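Local structure of hydrolase, isochorismatase family (Pseudomonas putida KT2440, 4H17) at residues Leu26-Ala31 with Ile127-Met132; His68-Gly73 with Gly86-Gly91. The protein is probably a hydrolase of the isochorismatase family. One frame throughout, in Å; residues are numbered along the deposited sequence.

Contact 1 (Leu26-Ala31 with Ile127-Met132). With SO4 (sulfate ion), chain C.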
ATOM      1  N   LEU A  26       4.803   7.516 -18.808  1.00 14.81           N
ATOM      2  CA  LEU A  26       3.518   6.811 -18.617  1.00 14.37           C
ATOM      3  C   LEU A  26       3.810   5.342 -18.309  1.00 13.90           C
ATOM      4  O   LEU A  26       4.610   4.703 -19.000  1.00 14.13           O
ATOM      5  CB  LEU A  26       2.650   6.858 -19.861  1.00 13.41           C
ATOM      6  CG  LEU A  26       1.341   6.047 -19.858  1.00 14.38           C
ATOM      7  CD1 LEU A  26       0.350   6.528 -18.807  1.00 16.20           C
ATOM      8  CD2 LEU A  26       0.713   6.099 -21.232  1.00 14.97           C
ATOM      9  N   ILE A  27       3.231   4.843 -17.235  1.00 10.55           N
ATOM     10  CA  ILE A  27       3.381   3.447 -16.789  1.00 10.54           C
ATOM     11  C   ILE A  27       2.024   2.757 -16.752  1.00 10.35           C
ATOM     12  O   ILE A  27       1.113   3.205 -16.053  1.00 12.42           O
ATOM     13  CB  ILE A  27       4.042   3.330 -15.395  1.00 12.11           C
ATOM     14  CG1 ILE A  27       5.376   4.120 -15.331  1.00 16.15           C
ATOM     15  CG2 ILE A  27       4.240   1.846 -15.027  1.00 13.09           C
ATOM     16  CD1 ILE A  27       6.015   4.220 -13.966  1.00 15.44           C
ATOM     17  N   ILE A  28       1.897   1.668 -17.532  1.00 11.51           N
ATOM     18  CA  ILE A  28       0.661   0.897 -17.592  1.00 12.78           C
ATOM     19  C   ILE A  28       0.932  -0.440 -16.908  1.00 12.86           C
ATOM     20  O   ILE A  28       1.723  -1.254 -17.391  1.00 12.89           O
ATOM     21  CB  ILE A  28       0.210   0.634 -19.037  1.00 15.35           C
ATOM     22  CG1 ILE A  28       0.091   1.959 -19.785  1.00 17.43           C
ATOM     23  CG2 ILE A  28      -1.132  -0.118 -19.050  1.00 15.59           C
ATOM     24  CD1 ILE A  28      -0.216   1.820 -21.250  1.00 23.55           C
ATOM     25  N   ILE A  29       0.258  -0.664 -15.794  1.00 11.29           N
ATOM     26  CA  ILE A  29       0.503  -1.849 -14.950  1.00 11.50           C
ATOM     27  C   ILE A  29      -0.512  -2.949 -15.225  1.00 10.96           C
ATOM     28  O   ILE A  29      -1.740  -2.798 -15.004  1.00 11.00           O
ATOM     29  CB  ILE A  29       0.493  -1.447 -13.473  1.00  9.73           C
ATOM     30  CG1 ILE A  29       1.636  -0.473 -13.182  1.00 10.59           C
ATOM     31  CG2 ILE A  29       0.602  -2.658 -12.576  1.00  9.20           C
ATOM     32  CD1 ILE A  29       1.676   0.123 -11.785  1.00 11.30           C
ATOM     33  N   ASP A  30      -0.019  -4.071 -15.763  1.00 10.14           N
ATOM     34  CA  ASP A  30      -0.739  -5.326 -15.772  1.00 12.35           C
ATOM     35  C   ASP A  30      -1.984  -5.319 -16.653  1.00 12.12           C
ATOM     36  O   ASP A  30      -3.011  -5.836 -16.246  1.00 11.45           O
ATOM     37  CB  ASP A  30      -1.095  -5.786 -14.345  1.00 13.95           C
ATOM     38  CG  ASP A  30       0.139  -5.994 -13.449  1.00 12.35           C
ATOM     39  OD1 ASP A  30       1.270  -6.226 -13.963  1.00 13.13           O
ATOM     40  OD2 ASP A  30      -0.078  -5.972 -12.212  1.00 14.38           O
ATOM     41  N   ALA A  31      -1.908  -4.708 -17.834  1.00 12.22           N
ATOM     42  CA  ALA A  31      -3.095  -4.645 -18.706  1.00 14.95           C
ATOM     43  C   ALA A  31      -3.221  -5.971 -19.471  1.00 14.24           C
ATOM     44  O   ALA A  31      -2.992  -6.076 -20.687  1.00 14.91           O
ATOM     45  CB  ALA A  31      -3.018  -3.425 -19.607  1.00 16.36           C
ATOM     46  N   ILE A 127       2.909   9.100 -14.609  1.00 13.08           N
ATOM     47  CA  ILE A 127       1.484   8.884 -14.747  1.00 14.54           C
ATOM     48  C   ILE A 127       1.303   7.362 -14.722  1.00 13.70           C
ATOM     49  O   ILE A 127       1.925   6.642 -15.532  1.00 14.50           O
ATOM     50  CB  ILE A 127       0.909   9.515 -16.030  1.00 13.42           C
ATOM     51  CG1 ILE A 127       1.089  11.042 -15.970  1.00 13.05           C
ATOM     52  CG2 ILE A 127      -0.556   9.137 -16.194  1.00 13.87           C
ATOM     53  CD1 ILE A 127       0.950  11.743 -17.291  1.00 14.71           C
ATOM     54  N   VAL A 128       0.492   6.905 -13.771  1.00 11.49           N
ATOM     55  CA  VAL A 128       0.282   5.504 -13.493  1.00 11.15           C
ATOM     56  C   VAL A 128      -1.151   5.042 -13.665  1.00 12.40           C
ATOM     57  O   VAL A 128      -2.089   5.693 -13.200  1.00 12.75           O
ATOM     58  CB  VAL A 128       0.740   5.180 -12.057  1.00 13.27           C
ATOM     59  CG1 VAL A 128       0.602   3.709 -11.746  1.00 12.14           C
ATOM     60  CG2 VAL A 128       2.164   5.618 -11.776  1.00 13.77           C
ATOM     61  N   CYS A 129      -1.319   3.915 -14.352  1.00 11.89           N
ATOM     62  CA  CYS A 129      -2.630   3.337 -14.490  1.00 12.76           C
ATOM     63  C   CYS A 129      -2.475   1.815 -14.454  1.00 12.23           C
ATOM     64  O   CYS A 129      -1.344   1.326 -14.457  1.00 12.39           O
ATOM     65  CB  CYS A 129      -3.279   3.815 -15.790  1.00 15.48           C
ATOM     66  SG  CYS A 129      -2.393   3.341 -17.293  1.00 14.85           S
ATOM     67  N   GLY A 130      -3.608   1.125 -14.435  1.00 11.54           N
ATOM     68  CA  GLY A 130      -3.654  -0.343 -14.520  1.00 14.40           C
ATOM     69  C   GLY A 130      -4.238  -1.033 -13.306  1.00 13.08           C
ATOM     70  O   GLY A 130      -5.090  -0.482 -12.592  1.00 14.09           O
ATOM     71  N   PHE A 131      -3.769  -2.244 -13.057  1.00 11.50           N
ATOM     72  CA  PHE A 131      -4.476  -3.247 -12.316  1.00 11.97           C
ATOM     73  C   PHE A 131      -3.574  -4.078 -11.448  1.00 11.94           C
ATOM     74  O   PHE A 131      -2.404  -4.326 -11.816  1.00 13.74           O
ATOM     75  CB  PHE A 131      -5.192  -4.202 -13.305  1.00  9.41           C
ATOM     76  CG  PHE A 131      -5.879  -3.460 -14.388  1.00 11.50           C
ATOM     77  CD1 PHE A 131      -7.048  -2.755 -14.122  1.00 11.95           C
ATOM     78  CD2 PHE A 131      -5.388  -3.486 -15.657  1.00 14.44           C
ATOM     79  CE1 PHE A 131      -7.635  -1.983 -15.104  1.00 14.57           C
ATOM     80  CE2 PHE A 131      -5.999  -2.753 -16.682  1.00 15.48           C
ATOM     81  CZ  PHE A 131      -7.154  -2.017 -16.409  1.00 14.88           C
HETATM   82  N   MSE A 132      -4.069  -4.569 -10.287  1.00  9.45           N
HETATM   83  CA  MSE A 132      -5.312  -4.104  -9.583  1.00 10.05           C
HETATM   84  C   MSE A 132      -4.973  -2.902  -8.739  1.00 11.41           C
HETATM   85  O   MSE A 132      -3.832  -2.758  -8.262  1.00  9.50           O
HETATM   86  CB  MSE A 132      -5.825  -5.220  -8.669  1.00  9.99           C
HETATM   87  CG  MSE A 132      -6.169  -6.469  -9.453  1.00 13.75           C
HETATM   88 SE   MSE A 132      -6.969  -7.908  -8.407  0.75 12.12          SE
HETATM   89  CE  MSE A 132      -5.520  -8.194  -7.088  1.00 16.02           C
TER
HETATM   90  S   SO4 C 201      -2.222  -7.606  -8.907  1.00 12.52           S
HETATM   91  O1  SO4 C 201      -0.952  -7.636  -9.664  1.00 13.34           O
HETATM   92  O2  SO4 C 201      -2.593  -6.257  -8.564  1.00 12.17           O
HETATM   93  O3  SO4 C 201      -1.994  -8.341  -7.640  1.00 13.45           O
HETATM   94  O4  SO4 C 201      -3.305  -8.335  -9.591  1.00 12.97           O
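Ile27, Cys129, Ile29 and Phe131 carry the backbone bonding between Leu26-Ala31 and Ile127-Met132, two parallel strand ends whose axes run 12° apart. Ile27 N donates to Ile127 O at 2.8 Å, and Ile27 O accepts Cys129 N. Beyond these two straight bonds, Ile29 N reaches Cys129 O and Phe131 N reaches Ile29 O, each donor now tilted 28° from the carbonyl plane as the strands near their ends.

Apolar side chains fill both faces of the sheet. Leu26 CD1 lies 3.8 Å from Ile127 CG2, and Cys129, whose SG sits between its backbone N and carbonyl carbon (chi1 62°), sets that sulfur 3.8 Å from Ile28 CG1; helix 45-61 covers Leu26 and Ile28. On the face of Ile27 and Val128, Ile29 CD1 meets Val128 CG1 at 3.7 Å beneath helix 133-146. Beta-branched isoleucine and valine suit extended backbone, and they and Leu26 bring no polar side-chain group to bury. These are the central strands of the Rossmann-like parallel sheet, with helices packed on its two faces.

Gly130 suits its place for steric reasons: a CB there would fall 2.0 Å from Ile29 O. The Phe131 ring turns its edge to Ala31 CA, which lies 4.0 Å from CE2, and also packs against helix 45-61.

Polar groups gather where the strands end. Asp30 OD2 has weak hydrogen bonds to His71 and Ser136 and a long, weak ion pair with Lys103, consistent with the active-site end of this family's sheet. A cis peptide joins Phe131 to Met132, a selenomethionine at the N-cap of helix 133-146, and Met132 N donates to O2 of a sulfate, probably from the crystallisation liquor, at 2.8 Å.

Contact 2 (His68-Gly73 with Gly86-Gly91). With SO4 (sulfate ion), chain E; SO4 (sulfate ion), chain C.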
ATOM      1  N   HIS A  68       5.243  -0.541 -20.098  1.00 12.73           N
ATOM      2  CA  HIS A  68       4.241  -1.560 -19.849  1.00 12.43           C
ATOM      3  C   HIS A  68       4.813  -2.605 -18.879  1.00 11.82           C
ATOM      4  O   HIS A  68       5.897  -3.173 -19.113  1.00 13.22           O
ATOM      5  CB  HIS A  68       3.872  -2.286 -21.144  1.00 10.98           C
ATOM      6  CG  HIS A  68       3.495  -1.392 -22.280  1.00 11.11           C
ATOM      7  ND1 HIS A  68       2.180  -1.170 -22.630  1.00 11.85           N
ATOM      8  CD2 HIS A  68       4.240  -0.694 -23.162  1.00 11.81           C
ATOM      9  CE1 HIS A  68       2.138  -0.351 -23.668  1.00 12.78           C
ATOM     10  NE2 HIS A  68       3.374  -0.061 -24.022  1.00 16.01           N
ATOM     11  N   VAL A  69       4.068  -2.872 -17.828  1.00 11.11           N
ATOM     12  CA  VAL A  69       4.412  -3.885 -16.845  1.00 12.92           C
ATOM     13  C   VAL A  69       3.446  -5.069 -16.966  1.00 13.01           C
ATOM     14  O   VAL A  69       2.246  -4.839 -17.069  1.00 12.46           O
ATOM     15  CB  VAL A  69       4.345  -3.265 -15.429  1.00 13.26           C
ATOM     16  CG1 VAL A  69       4.608  -4.307 -14.383  1.00 13.32           C
ATOM     17  CG2 VAL A  69       5.308  -2.082 -15.281  1.00 17.46           C
ATOM     18  N   ARG A  70       3.942  -6.306 -16.888  1.00 13.23           N
ATOM     19  CA  ARG A  70       3.112  -7.483 -16.790  1.00 11.66           C
ATOM     20  C   ARG A  70       3.645  -8.433 -15.742  1.00 10.61           C
ATOM     21  O   ARG A  70       4.841  -8.424 -15.417  1.00 11.51           O
ATOM     22  CB  ARG A  70       3.105  -8.275 -18.115  1.00 13.59           C
ATOM     23  CG  ARG A  70       2.295  -7.654 -19.225  1.00 14.95           C
ATOM     24  CD  ARG A  70       2.109  -8.642 -20.366  1.00 15.43           C
ATOM     25  NE  ARG A  70       3.362  -8.913 -21.103  1.00 14.17           N
ATOM     26  CZ  ARG A  70       3.413  -9.582 -22.274  1.00 11.77           C
ATOM     27  NH1 ARG A  70       2.338 -10.126 -22.805  1.00 14.10           N
ATOM     28  NH2 ARG A  70       4.580  -9.729 -22.896  1.00 12.63           N
ATOM     29  N   HIS A  71       2.757  -9.297 -15.269  1.00 10.15           N
ATOM     30  CA  HIS A  71       3.136 -10.418 -14.430  1.00  9.78           C
ATOM     31  C   HIS A  71       4.026 -11.388 -15.180  1.00 12.39           C
ATOM     32  O   HIS A  71       3.789 -11.686 -16.371  1.00 11.31           O
ATOM     33  CB  HIS A  71       1.928 -11.186 -13.970  1.00 11.14           C
ATOM     34  CG  HIS A  71       1.128 -10.518 -12.911  1.00 13.34           C
ATOM     35  ND1 HIS A  71       0.753 -11.147 -11.749  1.00 14.66           N
ATOM     36  CD2 HIS A  71       0.604  -9.282 -12.860  1.00 15.15           C
ATOM     37  CE1 HIS A  71       0.070 -10.307 -11.000  1.00 15.40           C
ATOM     38  NE2 HIS A  71      -0.079  -9.183 -11.676  1.00 12.97           N
ATOM     39  N   LEU A  72       5.021 -11.914 -14.478  1.00 11.76           N
ATOM     40  CA  LEU A  72       5.721 -13.083 -14.984  1.00 14.79           C
ATOM     41  C   LEU A  72       4.741 -14.251 -15.119  1.00 12.76           C
ATOM     42  O   LEU A  72       4.774 -14.964 -16.130  1.00 13.95           O
ATOM     43  CB  LEU A  72       6.868 -13.456 -14.073  1.00 15.62           C
ATOM     44  CG  LEU A  72       8.101 -12.585 -14.265  1.00 22.82           C
ATOM     45  CD1 LEU A  72       8.997 -12.734 -13.043  1.00 24.36           C
ATOM     46  CD2 LEU A  72       8.843 -12.977 -15.542  1.00 23.37           C
ATOM     47  N   GLY A  73       3.829 -14.404 -14.165  1.00 12.98           N
ATOM     48  CA  GLY A  73       2.879 -15.529 -14.210  1.00 14.37           C
ATOM     49  C   GLY A  73       3.459 -16.916 -14.035  1.00 15.04           C
ATOM     50  O   GLY A  73       4.683 -17.128 -13.838  1.00 15.95           O
ATOM     51  N   GLY A  86      -1.982 -14.422 -19.877  1.00 13.46           N
ATOM     52  CA  GLY A  86      -0.799 -13.593 -19.870  1.00 13.90           C
ATOM     53  C   GLY A  86      -0.729 -12.546 -20.979  1.00 15.63           C
ATOM     54  O   GLY A  86       0.145 -11.683 -20.949  1.00 16.52           O
ATOM     55  N   GLN A  87      -1.619 -12.632 -21.972  1.00 15.06           N
ATOM     56  CA  GLN A  87      -1.564 -11.728 -23.124  1.00 13.68           C
ATOM     57  C   GLN A  87      -2.001 -10.322 -22.728  1.00 13.47           C
ATOM     58  O   GLN A  87      -2.818 -10.159 -21.809  1.00 13.95           O
ATOM     59  CB  GLN A  87      -2.445 -12.247 -24.288  1.00 16.12           C
ATOM     60  CG  GLN A  87      -1.906 -13.551 -24.886  1.00 17.42           C
ATOM     61  CD  GLN A  87      -2.941 -14.262 -25.728  1.00 19.49           C
ATOM     62  OE1 GLN A  87      -4.014 -13.743 -25.973  1.00 21.03           O
ATOM     63  NE2 GLN A  87      -2.628 -15.472 -26.149  1.00 21.69           N
ATOM     64  N   PHE A  88      -1.526  -9.319 -23.465  1.00 12.88           N
ATOM     65  CA  PHE A  88      -2.102  -8.001 -23.356  1.00 13.10           C
ATOM     66  C   PHE A  88      -3.574  -7.959 -23.704  1.00 12.92           C
ATOM     67  O   PHE A  88      -4.045  -8.618 -24.676  1.00 12.51           O
ATOM     68  CB  PHE A  88      -1.339  -6.993 -24.229  1.00 12.68           C
ATOM     69  CG  PHE A  88       0.024  -6.691 -23.734  1.00 13.02           C
ATOM     70  CD1 PHE A  88       0.171  -5.848 -22.634  1.00 16.33           C
ATOM     71  CD2 PHE A  88       1.148  -7.223 -24.354  1.00 12.80           C
ATOM     72  CE1 PHE A  88       1.426  -5.557 -22.152  1.00 19.08           C
ATOM     73  CE2 PHE A  88       2.417  -6.919 -23.882  1.00 14.11           C
ATOM     74  CZ  PHE A  88       2.531  -6.090 -22.786  1.00 15.73           C
ATOM     75  N   ILE A  89      -4.314  -7.137 -22.972  1.00 16.45           N
ATOM     76  CA  ILE A  89      -5.689  -6.813 -23.323  1.00 15.27           C
ATOM     77  C   ILE A  89      -5.766  -6.165 -24.721  1.00 14.78           C
ATOM     78  O   ILE A  89      -5.007  -5.296 -25.060  1.00 14.68           O
ATOM     79  CB  ILE A  89      -6.279  -5.822 -22.297  1.00 15.46           C
ATOM     80  CG1 ILE A  89      -6.431  -6.523 -20.957  1.00 13.97           C
ATOM     81  CG2 ILE A  89      -7.603  -5.192 -22.767  1.00 16.70           C
ATOM     82  CD1 ILE A  89      -6.737  -5.581 -19.813  1.00 14.06           C
ATOM     83  N   PRO A  90      -6.678  -6.640 -25.567  1.00 13.02           N
ATOM     84  CA  PRO A  90      -6.733  -6.077 -26.916  1.00 15.86           C
ATOM     85  C   PRO A  90      -6.810  -4.552 -26.951  1.00 15.58           C
ATOM     86  O   PRO A  90      -7.616  -3.931 -26.196  1.00 17.58           O
ATOM     87  CB  PRO A  90      -7.985  -6.726 -27.507  1.00 15.92           C
ATOM     88  CG  PRO A  90      -8.105  -8.010 -26.737  1.00 15.03           C
ATOM     89  CD  PRO A  90      -7.704  -7.664 -25.345  1.00 14.69           C
ATOM     90  N   GLY A  91      -5.924  -3.976 -27.758  1.00 14.50           N
ATOM     91  CA  GLY A  91      -5.794  -2.552 -27.915  1.00 14.96           C
ATOM     92  C   GLY A  91      -4.740  -1.920 -27.023  1.00 16.51           C
ATOM     93  O   GLY A  91      -4.370  -0.758 -27.239  1.00 16.83           O
TER
HETATM   94  S   SO4 E 203       2.681 -13.859 -10.819  1.00 16.44           S
HETATM   95  O1  SO4 E 203       2.330 -13.178  -9.519  1.00 23.00           O
HETATM   96  O2  SO4 E 203       2.886 -15.303 -10.474  1.00 23.50           O
HETATM   97  O3  SO4 E 203       3.734 -13.215 -11.528  1.00 15.18           O
HETATM   98  O4  SO4 E 203       1.406 -13.843 -11.580  1.00 15.21           O
HETATM   99  S   SO4 C 201      -2.222  -7.606  -8.907  1.00 12.52           S
HETATM  100  O1  SO4 C 201      -0.952  -7.636  -9.664  1.00 13.34           O
HETATM  101  O2  SO4 C 201      -2.593  -6.257  -8.564  1.00 12.17           O
HETATM  102  O3  SO4 C 201      -1.994  -8.341  -7.640  1.00 13.45           O
HETATM  103  O4  SO4 C 201      -3.305  -8.335  -9.591  1.00 12.97           O
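Arg70 CD lies over one face of Phe88, offset toward the rim, in a CH-pi contact 3.8 Å from the ring centroid. The guanidinium continues past it, so that Phe88 CE2 stands over the guanidinium centre, 3.3 Å from Arg70 CZ, the planes 14° apart. The bend at chi3 (-70°) carries NE out past the rim, 3.4 Å from Phe88 CZ. Arginine suits this place because its methylene groups can cover an aromatic face while its flat, charged end passes the rim. An alanine in place of Arg70 would probably leave this face of Phe88 without its cover and let the ring turn more readily. Buried His68 belongs to this inner part, its CB 4.2 Å from Phe88 CE1 and its NE2 donating to Glu98.

The outer side is looser. Arg70 NH1 makes a weak hydrogen bond to Gly86 O at 3.3 Å, and that carbonyl also receives Gln32 NE2. Gln87, exposed, starts away from the strand, and its OE1 is hydrogen-bonded to Lys33 NZ.

The loop Gly86-Gly91 passes beside His68 and Arg70 of strand 66-71, which is hydrogen-bonded to strands 24-29 and 99-103; the Ile89 side chain touches helix 45-61.

In the fold
Contact 1 is core: every touching residue is buried, close to the centre of the chain. Contact 2, some 10 Å away between centres, is partly exposed and joins a strand to an irregular loop. Both reach the same sheet, since strands 24-29 and 66-71 are neighbours in it, and Asp30 N probably bonds to Val69 O. A second probable bond, Ala31 O to Ile89 N, ties the loop of contact 2 to the strand end of contact 1. Contact 1 relies on regular backbone bonds and aliphatic packing, contact 2 on an arginine laid against a phenylalanine, CD over the face, guanidinium at the rim. Met132 of the first and His71 of the second hold one sulfate.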